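PDB 4Z8T: AvrRxo1-ORF2 from Xanthomonas oryzae pv. oryzicola, which binds the type III effector AvrRxo1-ORF1, which carries a polynucleotide kinase domain, and probably acts as its chaperone. Local coordinates for residues B[11-14]-B[15-19]; B[63-66]-B[67-71]; B[71-74]-B[75-79]. All coordinates share one frame; numbering follows the deposited sequence.

Contact 1: residues B[11-14]-B[15-19]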
# COMPACT_ATOMS: atom_id res chain seq x y z
N GLU B 11 13.17 -5.04 -18.74
CA GLU B 11 11.73 -5.23 -18.88
C GLU B 11 11.00 -4.94 -17.58
O GLU B 11 9.92 -4.36 -17.58
CB GLU B 11 11.41 -6.64 -19.42
CG GLU B 11 9.93 -6.88 -19.76
CD GLU B 11 9.45 -6.11 -20.99
OE1 GLU B 11 10.27 -5.46 -21.67
OE2 GLU B 11 8.23 -6.16 -21.28
N PHE B 12 11.59 -5.33 -16.45
CA PHE B 12 10.98 -5.01 -15.16
C PHE B 12 10.86 -3.49 -15.00
O PHE B 12 9.83 -2.97 -14.61
CB PHE B 12 11.80 -5.62 -14.01
CG PHE B 12 11.08 -5.63 -12.69
CD1 PHE B 12 10.29 -6.72 -12.33
CD2 PHE B 12 11.20 -4.57 -11.80
CE1 PHE B 12 9.64 -6.75 -11.10
CE2 PHE B 12 10.55 -4.61 -10.57
CZ PHE B 12 9.77 -5.70 -10.23
N HIS B 13 11.94 -2.79 -15.32
CA HIS B 13 11.98 -1.34 -15.24
C HIS B 13 10.91 -0.72 -16.16
O HIS B 13 10.17 0.18 -15.77
CB HIS B 13 13.40 -0.89 -15.63
CG HIS B 13 13.61 0.59 -15.61
ND1 HIS B 13 13.89 1.30 -14.46
CD2 HIS B 13 13.66 1.49 -16.63
CE1 HIS B 13 14.05 2.58 -14.77
NE2 HIS B 13 13.92 2.72 -16.07
N LYS B 14 10.81 -1.23 -17.38
CA LYS B 14 9.83 -0.70 -18.32
C LYS B 14 8.40 -0.85 -17.79
O LYS B 14 7.60 0.10 -17.80
CB LYS B 14 9.96 -1.43 -19.67
CG LYS B 14 9.06 -0.89 -20.76
CD LYS B 14 9.33 -1.66 -22.04
CE LYS B 14 8.49 -1.14 -23.19
NZ LYS B 14 8.67 -2.03 -24.38
N LYS B 15 8.08 -2.05 -17.30
CA LYS B 15 6.74 -2.34 -16.82
C LYS B 15 6.44 -1.57 -15.55
O LYS B 15 5.31 -1.10 -15.34
CB LYS B 15 6.57 -3.85 -16.60
CG LYS B 15 6.56 -4.66 -17.89
CD LYS B 15 5.50 -4.11 -18.84
CE LYS B 15 5.32 -5.01 -20.06
NZ LYS B 15 4.30 -4.43 -20.99
N LEU B 16 7.44 -1.44 -14.68
CA LEU B 16 7.27 -0.66 -13.46
C LEU B 16 7.03 0.82 -13.77
O LEU B 16 6.23 1.47 -13.11
CB LEU B 16 8.47 -0.85 -12.52
CG LEU B 16 8.40 -0.14 -11.17
CD1 LEU B 16 7.14 -0.51 -10.37
CD2 LEU B 16 9.66 -0.51 -10.40
N LYS B 17 7.72 1.35 -14.78
CA LYS B 17 7.46 2.71 -15.23
C LYS B 17 6.01 2.88 -15.68
O LYS B 17 5.38 3.89 -15.38
CB LYS B 17 8.39 3.09 -16.38
CG LYS B 17 9.75 3.60 -15.95
CD LYS B 17 10.61 3.95 -17.16
CE LYS B 17 10.01 5.09 -17.94
NZ LYS B 17 10.89 5.51 -19.08
N GLU B 18 5.50 1.90 -16.42
CA GLU B 18 4.10 1.96 -16.85
C GLU B 18 3.14 1.96 -15.68
O GLU B 18 2.18 2.73 -15.65
CB GLU B 18 3.77 0.79 -17.78
CG GLU B 18 4.56 0.80 -19.06
CD GLU B 18 4.16 -0.34 -19.98
OE1 GLU B 18 3.23 -1.10 -19.63
OE2 GLU B 18 4.79 -0.48 -21.06
N ARG B 19 3.40 1.07 -14.72
CA ARG B 19 2.58 0.98 -13.52
C ARG B 19 2.56 2.31 -12.79
O ARG B 19 1.50 2.81 -12.43
CB ARG B 19 3.14 -0.10 -12.59
CG ARG B 19 2.39 -0.26 -11.26
CD ARG B 19 3.22 -1.11 -10.30
NE ARG B 19 2.51 -1.42 -9.06
CZ ARG B 19 1.69 -2.46 -8.90
NH1 ARG B 19 1.47 -3.29 -9.90
NH2 ARG B 19 1.10 -2.66 -7.74
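Glu-11, Phe-12, His-13 and Lys-14 each meet the residue four places on, across one turn of the long N-terminal helix 6-38, and the i to i+4 pairs so formed lie on different sides of the same cylinder. The backbone is a regular alpha-helix in which the amides of Lys-15, Leu-16, Lys-17 and Glu-18 bond in turn to the carbonyls of Glu-11 through Lys-14. Leu-16 N to Phe-12 O, at 2.8 Å, is the shortest of the four.

Charged side chains line one side. Those of Glu-11 and Lys-15 run alongside each other in the same direction, and the carboxylate meets carbon rather than the ammonium group: OE2 of Glu-11 is 3.4 Å from CE of Lys-15 but 4.3 Å from NZ, an electrostatic attraction short of a salt bridge. NZ leans instead toward Glu-18, where its 3.8 Å approach to OE1 makes a long ion pair within segment 15-19.

The apolar pair is Phe-12 with Leu-16, a loose touch between ring atom CE2 and methyl CD2 at 4.2 Å. Both residues are buried: Phe-12 also packs on Leu-30 of the second copy of this protein, and Leu-16 on Thr-274 of AvrRxo1-ORF1, so this turn is wedged into the assembly.

His-13 and Lys-17 form the pair directed at the effector. Asp-229 of the AvrRxo1-ORF1 chain accepts from the imidazole at NE2 and pairs with NZ of Lys-17, while Tyr-270 of that chain bonds to ND1; this shared carboxylate would favour a positive lysine. Between the two side chains, methylene carbon meets imidazole: with CG opposite the backbone N (chi1 180°) the ring stands out from the helix, and the lysine chain crosses it at a slant, CD of Lys-17 lying 3.7 Å from His-13 NE2.

Contact 2: residues B[63-66]-B[67-71]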
# COMPACT_ATOMS: atom_id res chain seq x y z
N ALA B 63 7.34 26.29 -17.68
CA ALA B 63 5.95 26.50 -17.29
C ALA B 63 5.23 25.17 -17.12
O ALA B 63 4.34 25.04 -16.28
CB ALA B 63 5.25 27.37 -18.32
N LYS B 64 5.61 24.19 -17.93
CA LYS B 64 4.98 22.88 -17.90
C LYS B 64 5.35 22.12 -16.63
O LYS B 64 4.49 21.50 -16.01
CB LYS B 64 5.39 22.07 -19.12
CG LYS B 64 4.46 20.92 -19.45
CD LYS B 64 3.59 21.26 -20.64
CE LYS B 64 3.25 20.00 -21.42
NZ LYS B 64 4.46 19.15 -21.54
N GLU B 65 6.62 22.16 -16.24
CA GLU B 65 7.04 21.49 -15.02
C GLU B 65 6.50 22.25 -13.81
O GLU B 65 6.14 21.64 -12.80
CB GLU B 65 8.57 21.35 -14.95
CG GLU B 65 9.05 20.32 -13.91
CD GLU B 65 10.56 20.14 -13.91
OE1 GLU B 65 11.09 19.53 -12.94
OE2 GLU B 65 11.22 20.59 -14.87
N ARG B 66 6.42 23.57 -13.91
CA ARG B 66 6.01 24.38 -12.76
C ARG B 66 4.53 24.22 -12.40
O ARG B 66 4.18 24.05 -11.23
CB ARG B 66 6.35 25.85 -12.98
CG ARG B 66 6.27 26.69 -11.72
CD ARG B 66 7.27 27.85 -11.75
NE ARG B 66 6.73 29.02 -12.43
CZ ARG B 66 6.87 29.27 -13.73
NH1 ARG B 66 7.52 28.41 -14.50
NH2 ARG B 66 6.35 30.37 -14.25
N ASN B 67 3.65 24.28 -13.40
CA ASN B 67 2.24 24.07 -13.14
C ASN B 67 2.02 22.65 -12.64
O ASN B 67 1.32 22.44 -11.65
CB ASN B 67 1.39 24.32 -14.39
CG ASN B 67 -0.10 24.32 -14.09
OD1 ASN B 67 -0.61 25.23 -13.45
ND2 ASN B 67 -0.79 23.28 -14.55
N ASP B 68 2.64 21.69 -13.31
CA ASP B 68 2.47 20.28 -12.98
C ASP B 68 2.94 19.93 -11.57
O ASP B 68 2.34 19.07 -10.92
CB ASP B 68 3.14 19.39 -14.04
CG ASP B 68 2.42 19.41 -15.39
OD1 ASP B 68 1.92 20.49 -15.79
OD2 ASP B 68 2.35 18.35 -16.05
N ILE B 69 3.99 20.58 -11.09
CA ILE B 69 4.45 20.36 -9.72
C ILE B 69 3.42 20.84 -8.69
O ILE B 69 3.05 20.10 -7.77
CB ILE B 69 5.80 21.08 -9.45
CG1 ILE B 69 6.95 20.35 -10.16
CG2 ILE B 69 6.09 21.14 -7.96
CD1 ILE B 69 8.23 21.16 -10.23
N TYR B 70 2.94 22.07 -8.85
CA TYR B 70 2.09 22.66 -7.82
C TYR B 70 0.63 22.26 -7.92
O TYR B 70 -0.04 22.14 -6.90
CB TYR B 70 2.26 24.18 -7.74
CG TYR B 70 3.61 24.53 -7.17
CD1 TYR B 70 3.88 24.35 -5.82
CD2 TYR B 70 4.62 24.97 -8.00
CE1 TYR B 70 5.13 24.64 -5.31
CE2 TYR B 70 5.87 25.27 -7.49
CZ TYR B 70 6.11 25.10 -6.15
OH TYR B 70 7.35 25.39 -5.65
N GLU B 71 0.13 22.06 -9.13
CA GLU B 71 -1.24 21.61 -9.29
C GLU B 71 -1.37 20.23 -8.66
O GLU B 71 -2.29 19.97 -7.87
CB GLU B 71 -1.66 21.56 -10.77
CG GLU B 71 -2.66 20.45 -11.08
CD GLU B 71 -3.71 20.85 -12.10
OE1 GLU B 71 -3.81 22.06 -12.40
OE2 GLU B 71 -4.44 19.95 -12.58
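The first torsions of Glu-65 and Ile-69 bring CG of the one to methyl CD1 of the other. In Glu-65 the chain leaves opposite the backbone N (chi1 -163°) and runs on extended, whereas in Ile-69 CG1 stands beside its own N (chi1 -73°) and turns back along the preceding turn. The terminal methyl CD1 of Ile-69 therefore reaches CG of Glu-65 at 3.9 Å, and the two chains pass at a slant. On its way CG1 lies 3.0 Å from the Glu-65 carbonyl O, which also receives the Ile-69 amide, so that carbonyl is closely packed by the isoleucine. Of the Glu-65 side chain it is the methylene part that touches Ile-69; its OE1 accepts from the Tyr-164 amide of the AvrRxo1-ORF1 chain.

These residues form the opening turns of helix 63-77, held by i to i+4 bonds of uneven quality. Asn-67 N to Ala-63 O is nearly straight, with 171° at the hydrogen, while Tyr-70 N to Arg-66 O is weak at 3.3 Å. Asp-68 N reaches Lys-64 O from above the carbonyl plane. OD1 of Asp-68 also sits 2.8 Å from Lys-64 O, a close approach of two acceptors that would be electrostatically unfavourable.

Tyr-70 turns inward to Phe-87 and Val-91 of helix 84-94 and to Leu-48 of helix 45-51. Arg-66 O lies at its ring edge, near the plane, 3.4 Å from CD2 of Tyr-70, and CG2 of Ile-69 stands over the centre of one ring face. Arg-66 bends at chi3, and its NE forms a salt bridge with Glu-49.

Contact 3: residues B[71-74]-B[75-79]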
# COMPACT_ATOMS: atom_id res chain seq x y z
N GLU B 71 0.13 22.06 -9.13
CA GLU B 71 -1.24 21.61 -9.29
C GLU B 71 -1.37 20.23 -8.66
O GLU B 71 -2.29 19.97 -7.87
CB GLU B 71 -1.66 21.56 -10.77
CG GLU B 71 -2.66 20.45 -11.08
CD GLU B 71 -3.71 20.85 -12.10
OE1 GLU B 71 -3.81 22.06 -12.40
OE2 GLU B 71 -4.44 19.95 -12.58
N ARG B 72 -0.44 19.35 -8.99
CA ARG B 72 -0.46 17.99 -8.45
C ARG B 72 -0.29 17.98 -6.94
O ARG B 72 -1.01 17.28 -6.23
CB ARG B 72 0.61 17.13 -9.13
CG ARG B 72 0.77 15.77 -8.51
CD ARG B 72 1.75 14.92 -9.30
NE ARG B 72 1.20 14.58 -10.60
CZ ARG B 72 0.29 13.62 -10.80
NH1 ARG B 72 -0.15 13.39 -12.02
NH2 ARG B 72 -0.17 12.91 -9.77
N MSE B 73 0.64 18.78 -6.42
CA MSE B 73 0.81 18.86 -4.97
C MSE B 73 -0.48 19.33 -4.30
O MSE B 73 -0.93 18.76 -3.31
CB MSE B 73 1.97 19.79 -4.61
CG MSE B 73 2.18 19.93 -3.13
SE MSE B 73 3.60 21.22 -2.78
CE MSE B 73 4.99 20.32 -3.75
N TYR B 74 -1.10 20.36 -4.87
CA TYR B 74 -2.31 20.93 -4.31
C TYR B 74 -3.42 19.89 -4.19
O TYR B 74 -4.05 19.75 -3.14
CB TYR B 74 -2.75 22.08 -5.23
CG TYR B 74 -4.04 22.79 -4.85
CD1 TYR B 74 -4.13 23.51 -3.68
CD2 TYR B 74 -5.14 22.75 -5.69
CE1 TYR B 74 -5.30 24.18 -3.34
CE2 TYR B 74 -6.30 23.42 -5.37
CZ TYR B 74 -6.38 24.12 -4.20
OH TYR B 74 -7.54 24.78 -3.87
N TYR B 75 -3.63 19.14 -5.26
CA TYR B 75 -4.75 18.20 -5.31
C TYR B 75 -4.44 16.85 -4.67
O TYR B 75 -5.30 16.30 -3.98
CB TYR B 75 -5.20 17.97 -6.74
CG TYR B 75 -6.03 19.11 -7.29
CD1 TYR B 75 -7.21 19.49 -6.66
CD2 TYR B 75 -5.63 19.81 -8.42
CE1 TYR B 75 -7.98 20.54 -7.16
CE2 TYR B 75 -6.39 20.86 -8.92
CZ TYR B 75 -7.56 21.21 -8.28
OH TYR B 75 -8.33 22.25 -8.76
N VAL B 76 -3.24 16.33 -4.91
CA VAL B 76 -2.92 14.97 -4.47
C VAL B 76 -2.36 14.92 -3.06
O VAL B 76 -2.74 14.07 -2.26
CB VAL B 76 -1.96 14.29 -5.44
CG1 VAL B 76 -1.63 12.88 -4.97
CG2 VAL B 76 -2.57 14.23 -6.82
N GLU B 77 -1.45 15.84 -2.75
CA GLU B 77 -0.79 15.80 -1.45
C GLU B 77 -1.53 16.52 -0.34
O GLU B 77 -1.36 16.20 0.83
CB GLU B 77 0.62 16.36 -1.55
CG GLU B 77 1.57 15.53 -2.36
CD GLU B 77 2.96 16.12 -2.31
OE1 GLU B 77 3.52 16.42 -3.39
OE2 GLU B 77 3.49 16.30 -1.19
N TYR B 78 -2.35 17.50 -0.69
CA TYR B 78 -3.06 18.27 0.33
C TYR B 78 -4.56 18.32 0.05
O TYR B 78 -5.11 19.40 -0.21
CB TYR B 78 -2.46 19.68 0.47
CG TYR B 78 -1.00 19.63 0.89
CD1 TYR B 78 -0.65 19.60 2.24
CD2 TYR B 78 0.01 19.55 -0.05
CE1 TYR B 78 0.67 19.53 2.63
CE2 TYR B 78 1.34 19.47 0.33
CZ TYR B 78 1.66 19.46 1.68
OH TYR B 78 2.97 19.38 2.07
N PRO B 79 -5.21 17.14 0.08
CA PRO B 79 -6.62 17.05 -0.30
C PRO B 79 -7.55 17.82 0.64
O PRO B 79 -8.62 18.23 0.20
CB PRO B 79 -6.91 15.54 -0.21
CG PRO B 79 -5.92 15.02 0.76
CD PRO B 79 -4.68 15.84 0.54
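At the C-terminal end of helix 63-77 the helix widens into a pi-type turn, where Met-73 (a selenomethionine) O receives two amides: Glu-77 N at 3.0 Å and, more weakly, Tyr-78 N at 3.2 Å. Upstream, Val-76 N still bonds to Arg-72 O in regular alpha fashion.

Neighbouring Tyr-74 and Tyr-75 make a T-shaped stack. The edge of Tyr-74 points at the face of Tyr-75, with CD2 3.7 Å above its centre and the planes at 65°. On Tyr-75, CD2 touches CG of Glu-71 at 4.0 Å. The hydroxyls are bonded elsewhere, Tyr-74 OH to Glu-41 O and Tyr-75 OH to Phe-43 N, which fixes both rings against the loop after helix 6-38.

Tyr-78, with CG beside its backbone N (chi1 -61°), lies alongside Met-73 and presents its ring edge in plane to CG, 3.6 Å from CE2. The selenium makes an oblique Met-aromatic contact. Ser-215 of the AvrRxo1-ORF1 chain bonds to both Tyr-78 OH and Glu-77 OE2. The tyrosine rings thus pack through carbon while their hydroxyls find polar partners, consistent with a helix end both built into the fold and bound to the effector.

Overall arrangement
Contacts 2 and 3 are successive parts of helix 63-77, sharing Glu-71, with centres about 12 Å apart. Contact 1 belongs to the N-terminal part of helix 6-38; its centre lies about 24 Å from that of contact 2 and 25 Å from that of contact 3, and its nearest atoms are about 15 and 11 Å from theirs. It does not touch either. The later part of helix 6-38 makes the connection, since Leu-28 and Leu-32 pack on Arg-72 and Tyr-75 of contact 3. All three contacts also reach AvrRxo1-ORF1, while contact 1 further meets the second copy of this protein, so helix 6-38 and helix 63-77 both contribute to binding the effector.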